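Local atomic coordinates of beta-lactamase (Serratia marcescens, PDB entry 5GWA), a protein that probably hydrolyses beta-lactam antibiotics to substituted beta-amino acids, as a class A extended-spectrum beta-lactamase, and is captured here with the inhibitor avibactam. Residues N127-H130 with N131-K135; A166-Q169 with L170-K173. One frame throughout, in Å; residues are numbered along the deposited sequence. Where two conformers were deposited one is given.

Interaction 1 of 2, residues N127-H130 with N131-K135; sequences NKVH and NFISK. With SO4 (sulfate ion), chain F.
A water-bridged pair of asparagine amides, one helical turn apart, marks the outer side of helix 126-135: Asn127 and Asn131. The bridging water donates to OD1 of Asn127 at 2.7 Å and accepts from ND2 of Asn131 at 3.0 Å. The two amide planes stand nearly perpendicular, 80° apart, with OD1 of Asn127 lying 3.2 Å from ND2 of Asn131. Asn127 holds CG anti to its own nitrogen (chi1 -174°), whereas Asn131 turns CG beside its nitrogen, back over the carbonyl of Asn127, and these different torsions let the amides converge. Beneath them runs regular alpha-helical i to i+4 bonding, from Asn131 N to Asn127 O through to Ser134 N to His130 O, in the mainly helical part of the class A fold. In one of its two conformers Lys128, bent at chi2 and chi3, brings NZ to 2.7 Å from O4 of a sulfate ion, probably from the crystallisation liquor. OD1 of Asn131 meets the His130 ring at its edge, in plane, 3.6 Å from CD2, while ND1 of that ring is hydrogen-bonded to Ile143 N. On the buried side, Val129 packs on Phe120 and Val123 of helix 113-123, and Phe132 on Leu55 of helix 49-63.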
ATOM      1  N   ASN A 127      -5.047  22.609  -5.230  1.00 15.42           N
ATOM      2  CA  ASN A 127      -5.751  23.903  -5.149  1.00 16.95           C
ATOM      3  C   ASN A 127      -6.902  24.015  -6.114  1.00 16.28           C
ATOM      4  O   ASN A 127      -7.943  24.544  -5.739  1.00 17.44           O
ATOM      5  CB  ASN A 127      -4.813  25.127  -5.285  1.00 17.87           C
ATOM      6  CG  ASN A 127      -5.545  26.439  -5.049  1.00 24.10           C
ATOM      7  OD1 ASN A 127      -5.688  27.263  -5.971  1.00 32.63           O
ATOM      8  ND2 ASN A 127      -6.103  26.597  -3.849  1.00 23.77           N
ATOM      9  N   LYS A 128      -6.776  23.430  -7.303  1.00 14.89           N
ATOM     10  CA  LYS A 128      -7.877  23.395  -8.260  0.50 16.31           C
ATOM     11  C   LYS A 128      -9.066  22.660  -7.650  1.00 15.79           C
ATOM     12  O   LYS A 128     -10.218  23.067  -7.800  1.00 15.17           O
ATOM     13  CB  LYS A 128      -7.447  22.710  -9.560  0.50 16.13           C
ATOM     14  CG  LYS A 128      -8.549  22.589 -10.600  0.50 17.36           C
ATOM     15  CD  LYS A 128      -8.654  23.892 -11.362  0.50 18.45           C
ATOM     16  CE  LYS A 128      -7.323  24.261 -11.997  0.50 19.93           C
ATOM     17  NZ  LYS A 128      -7.375  25.598 -12.663  0.50 18.90           N
ATOM     18  N   VAL A 129      -8.794  21.554  -6.961  1.00 13.91           N
ATOM     19  CA  VAL A 129      -9.893  20.743  -6.483  1.00 13.09           C
ATOM     20  C   VAL A 129     -10.553  21.395  -5.259  1.00 12.70           C
ATOM     21  O   VAL A 129     -11.771  21.440  -5.140  1.00 14.26           O
ATOM     22  CB  VAL A 129      -9.390  19.319  -6.124  1.00 13.61           C
ATOM     23  CG1 VAL A 129     -10.544  18.512  -5.550  1.00 14.09           C
ATOM     24  CG2 VAL A 129      -8.813  18.644  -7.368  1.00 13.89           C
ATOM     25  N   HIS A 130      -9.729  21.998  -4.414  1.00 12.12           N
ATOM     26  CA  HIS A 130     -10.171  22.783  -3.276  1.00 13.09           C
ATOM     27  C   HIS A 130     -11.107  23.883  -3.739  1.00 14.86           C
ATOM     28  O   HIS A 130     -12.168  24.074  -3.168  1.00 16.28           O
ATOM     29  CB  HIS A 130      -8.961  23.379  -2.590  1.00 15.70           C
ATOM     30  CG  HIS A 130      -9.299  24.303  -1.472  1.00 14.60           C
ATOM     31  ND1 HIS A 130      -9.501  23.864  -0.180  1.00 15.80           N
ATOM     32  CD2 HIS A 130      -9.646  25.610  -1.477  1.00 16.95           C
ATOM     33  CE1 HIS A 130      -9.826  24.887   0.588  1.00 17.34           C
ATOM     34  NE2 HIS A 130      -9.999  25.942  -0.191  1.00 17.84           N
ATOM     35  N   ASN A 131     -10.682  24.644  -4.730  1.00 15.50           N
ATOM     36  CA  ASN A 131     -11.531  25.732  -5.231  1.00 16.34           C
ATOM     37  C   ASN A 131     -12.824  25.235  -5.868  1.00 16.44           C
ATOM     38  O   ASN A 131     -13.881  25.833  -5.692  1.00 16.74           O
ATOM     39  CB  ASN A 131     -10.750  26.572  -6.238  1.00 16.98           C
ATOM     40  CG  ASN A 131      -9.673  27.393  -5.587  1.00 19.16           C
ATOM     41  OD1 ASN A 131      -9.723  27.648  -4.395  1.00 22.51           O
ATOM     42  ND2 ASN A 131      -8.759  27.932  -6.397  1.00 20.94           N
ATOM     43  N   PHE A 132     -12.732  24.179  -6.650  1.00 13.66           N
ATOM     44  CA  PHE A 132     -13.881  23.607  -7.315  1.00 14.21           C
ATOM     45  C   PHE A 132     -14.955  23.293  -6.296  1.00 16.10           C
ATOM     46  O   PHE A 132     -16.139  23.572  -6.475  1.00 15.62           O
ATOM     47  CB  PHE A 132     -13.476  22.356  -8.098  1.00 15.94           C
ATOM     48  CG  PHE A 132     -14.624  21.605  -8.668  1.00 15.59           C
ATOM     49  CD1 PHE A 132     -15.280  22.063  -9.784  1.00 18.36           C
ATOM     50  CD2 PHE A 132     -15.165  20.527  -7.983  1.00 14.81           C
ATOM     51  CE1 PHE A 132     -16.401  21.424 -10.255  1.00 18.34           C
ATOM     52  CE2 PHE A 132     -16.202  19.809  -8.522  1.00 17.98           C
ATOM     53  CZ  PHE A 132     -16.826  20.253  -9.655  1.00 18.17           C
ATOM     54  N   ILE A 133     -14.540  22.616  -5.234  1.00 14.63           N
ATOM     55  CA  ILE A 133     -15.475  22.231  -4.202  1.00 15.41           C
ATOM     56  C   ILE A 133     -16.068  23.458  -3.517  1.00 16.77           C
ATOM     57  O   ILE A 133     -17.298  23.535  -3.352  1.00 16.03           O
ATOM     58  CB  ILE A 133     -14.784  21.322  -3.158  1.00 14.91           C
ATOM     59  CG1 ILE A 133     -14.401  19.982  -3.806  1.00 14.54           C
ATOM     60  CG2 ILE A 133     -15.713  21.063  -1.965  1.00 17.88           C
ATOM     61  CD1 ILE A 133     -15.514  19.156  -4.394  1.00 15.12           C
ATOM     62  N   SER A 134     -15.214  24.394  -3.116  1.00 15.62           N
ATOM     63  CA  SER A 134     -15.661  25.628  -2.490  1.00 18.13           C
ATOM     64  C   SER A 134     -16.723  26.317  -3.352  1.00 20.63           C
ATOM     65  O   SER A 134     -17.746  26.821  -2.836  1.00 19.19           O
ATOM     66  CB  SER A 134     -14.495  26.578  -2.256  1.00 20.70           C
ATOM     67  OG  SER A 134     -14.987  27.774  -1.663  1.00 24.63           O
ATOM     68  N   LYS A 135     -16.511  26.306  -4.658  1.00 19.29           N
ATOM     69  CA  LYS A 135     -17.429  27.032  -5.561  1.00 18.37           C
ATOM     70  C   LYS A 135     -18.743  26.333  -5.847  1.00 24.60           C
ATOM     71  O   LYS A 135     -19.701  26.962  -6.340  1.00 22.96           O
ATOM     72  CB  LYS A 135     -16.724  27.358  -6.870  1.00 19.64           C
ATOM     73  CG  LYS A 135     -15.569  28.310  -6.691  1.00 23.84           C
ATOM     74  CD  LYS A 135     -16.064  29.753  -6.737  1.00 31.60           C
ATOM     75  CE  LYS A 135     -14.941  30.729  -6.452  1.00 34.08           C
ATOM     76  NZ  LYS A 135     -15.457  32.129  -6.473  1.00 39.67           N
TER
HETATM   77  S   SO4 F 305      -5.593  27.312  -9.745  0.70 28.25           S
HETATM   78  O1  SO4 F 305      -5.939  28.536  -8.970  0.70 32.45           O
HETATM   79  O2  SO4 F 305      -4.730  27.570 -10.923  0.70 24.80           O
HETATM   80  O3  SO4 F 305      -4.839  26.390  -8.823  0.70 29.47           O
HETATM   81  O4  SO4 F 305      -6.844  26.678 -10.191  0.70 32.17           O
HETATM   82  O   HOH W   1      -6.580  29.839  -5.673  1.00 35.39           O

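Interaction 2 of 2, residues A166-Q169 with L170-K173; sequences ATVQ and LLKK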
ATOM      1  N   ALA A 166     -20.361  19.195   6.093  1.00 11.19           N
ATOM      2  CA  ALA A 166     -19.930  19.584   4.742  1.00 10.66           C
ATOM      3  C   ALA A 166     -20.018  18.363   3.819  1.00  9.91           C
ATOM      4  O   ALA A 166     -20.446  18.459   2.656  1.00 11.57           O
ATOM      5  CB  ALA A 166     -18.539  20.142   4.744  1.00 11.26           C
ATOM      6  N   THR A 167     -19.505  17.235   4.288  1.00 10.57           N
ATOM      7  CA  THR A 167     -19.472  16.071   3.445  1.00  9.17           C
ATOM      8  C   THR A 167     -20.847  15.673   2.960  1.00  9.73           C
ATOM      9  O   THR A 167     -21.028  15.402   1.769  1.00 10.17           O
ATOM     10  CB  THR A 167     -18.830  14.886   4.172  1.00  9.53           C
ATOM     11  OG1 THR A 167     -17.572  15.284   4.736  1.00 10.64           O
ATOM     12  CG2 THR A 167     -18.655  13.731   3.242  1.00 11.08           C
ATOM     13  N   VAL A 168     -21.817  15.581   3.866  1.00  9.36           N
ATOM     14  CA  VAL A 168     -23.136  15.143   3.440  1.00 11.27           C
ATOM     15  C   VAL A 168     -23.861  16.221   2.597  1.00  9.69           C
ATOM     16  O   VAL A 168     -24.614  15.857   1.695  1.00 11.49           O
ATOM     17  CB  VAL A 168     -24.030  14.631   4.568  1.00 10.77           C
ATOM     18  CG1 VAL A 168     -23.475  13.372   5.199  1.00 11.61           C
ATOM     19  CG2 VAL A 168     -24.310  15.722   5.601  1.00 13.21           C
ATOM     20  N   GLN A 169     -23.598  17.499   2.833  1.00 11.05           N
ATOM     21  CA  GLN A 169     -24.075  18.561   1.926  1.00 11.14           C
ATOM     22  C   GLN A 169     -23.583  18.318   0.515  1.00 14.19           C
ATOM     23  O   GLN A 169     -24.360  18.387  -0.456  1.00 14.34           O
ATOM     24  CB  GLN A 169     -23.647  19.927   2.428  1.00 12.88           C
ATOM     25  CG  GLN A 169     -24.359  20.337   3.709  1.00 16.11           C
ATOM     26  CD  GLN A 169     -23.610  21.399   4.487  1.00 19.93           C
ATOM     27  OE1 GLN A 169     -22.801  22.144   3.927  1.00 21.63           O
ATOM     28  NE2 GLN A 169     -23.911  21.507   5.776  1.00 21.78           N
ATOM     29  N   LEU A 170     -22.290  18.027   0.405  1.00 11.44           N
ATOM     30  CA  LEU A 170     -21.719  17.729  -0.898  1.00 12.32           C
ATOM     31  C   LEU A 170     -22.295  16.473  -1.505  1.00 13.00           C
ATOM     32  O   LEU A 170     -22.508  16.398  -2.744  1.00 12.88           O
ATOM     33  CB  LEU A 170     -20.196  17.671  -0.792  1.00 12.74           C
ATOM     34  CG  LEU A 170     -19.408  17.416  -2.077  1.00 12.38           C
ATOM     35  CD1 LEU A 170     -19.542  18.645  -2.976  1.00 12.76           C
ATOM     36  CD2 LEU A 170     -17.922  17.153  -1.815  1.00 11.25           C
ATOM     37  N   LEU A 171     -22.407  15.401  -0.714  1.00 11.47           N
ATOM     38  CA  LEU A 171     -22.975  14.151  -1.217  1.00 11.46           C
ATOM     39  C   LEU A 171     -24.398  14.322  -1.737  1.00 12.53           C
ATOM     40  O   LEU A 171     -24.779  13.685  -2.719  1.00 12.58           O
ATOM     41  CB  LEU A 171     -22.957  13.069  -0.138  1.00 11.66           C
ATOM     42  CG  LEU A 171     -21.581  12.505   0.184  1.00 10.43           C
ATOM     43  CD1 LEU A 171     -21.611  11.821   1.523  1.00 11.34           C
ATOM     44  CD2 LEU A 171     -21.060  11.545  -0.874  1.00 12.46           C
ATOM     45  N   LYS A 172     -25.176  15.187  -1.089  1.00 12.55           N
ATOM     46  CA  LYS A 172     -26.549  15.446  -1.514  1.00 13.09           C
ATOM     47  C   LYS A 172     -26.637  16.252  -2.818  1.00 13.16           C
ATOM     48  O   LYS A 172     -27.374  15.837  -3.728  1.00 16.08           O
ATOM     49  CB  LYS A 172     -27.312  16.142  -0.387  1.00 13.84           C
ATOM     50  CG  LYS A 172     -28.741  16.511  -0.733  1.00 14.75           C
ATOM     51  CD  LYS A 172     -29.473  16.987   0.499  1.00 16.95           C
ATOM     52  CE  LYS A 172     -30.921  17.329   0.208  1.00 20.36           C
ATOM     53  NZ  LYS A 172     -31.736  17.367   1.453  1.00 19.60           N
ATOM     54  N   LYS A 173     -25.786  17.262  -2.966  1.00 14.14           N
ATOM     55  CA  LYS A 173     -25.653  18.020  -4.229  1.00 15.92           C
ATOM     56  C   LYS A 173     -25.314  17.044  -5.337  1.00 16.24           C
ATOM     57  O   LYS A 173     -25.904  17.029  -6.423  1.00 15.96           O
ATOM     58  CB  LYS A 173     -24.560  19.069  -4.116  1.00 16.93           C
ATOM     59  CG  LYS A 173     -24.916  20.238  -3.213  1.00 22.13           C
ATOM     60  CD  LYS A 173     -23.908  21.365  -3.354  1.00 22.16           C
ATOM     61  CE  LYS A 173     -24.225  22.513  -2.419  1.00 29.50           C
ATOM     62  NZ  LYS A 173     -25.170  23.442  -3.107  1.00 30.61           N
TER
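The carbonyl oxygen of Thr167 accepts the amide N of Leu171 at 2.8 Å, with an N-H...O angle of 162°, and the Leu171 side chain closes over the same oxygen, its CG 3.3 Å away. This is an i to i+4 step of helix 164-175, an alpha helix wedged in the class A beta-lactamase fold between the five-stranded antiparallel sheet and helix 49-63. Equivalent bonds join Leu170 N to Ala166 O and Lys172 N to Val168 O, both 2.9 Å, the latter more bent at 150°. Thr167 and Leu171 lie side by side and point the same way: CG2 of Thr167 is anti to its backbone nitrogen and meets CD1 of Leu171 at 3.9 Å. That rotamer leaves OG1 beside the nitrogen, where it is hydrogen-bonded to Tyr249 OH of strand 243-253. CG1 of Val168 approaches the same Leu171 CD1 more loosely, at 4.4 Å. Val168 also rests on Ala25 and Leu27 of strand 21-28 and on Ala245 and Ala247 of strand 243-253, whereas Leu170 packs on Phe51, His52 and Leu55 of helix 49-63. Lys172, fully extended, reaches past Leu27 so that NZ donates to Gly28 O. Lys173, the next residue, lays its aliphatic stem beside a backbone acceptor, CG 3.4 Å from Gln169 O.

Overall arrangement
Both interactions are short pieces of alpha helix, about two turns each, with centres about 14 Å apart, and both lean on helix 49-63: Leu55 touches Phe132 of interaction 1 and Leu170 of interaction 2, and His52 touches Ile133 and Leu170. They also meet directly, Ile133 CD1 lying 4.1 Å from Leu170 CD2. Interaction 1 sits farther from the middle of the chain and is partly buried; its outer side is polar, with amides and a bridging water, while Val129, Phe132 and Ile133 face inward. Interaction 2 is a buried contact pressed against the large sheet, where methyl groups do most of the touching and the polar ends of Thr167 and Lys172 find partners within the protein.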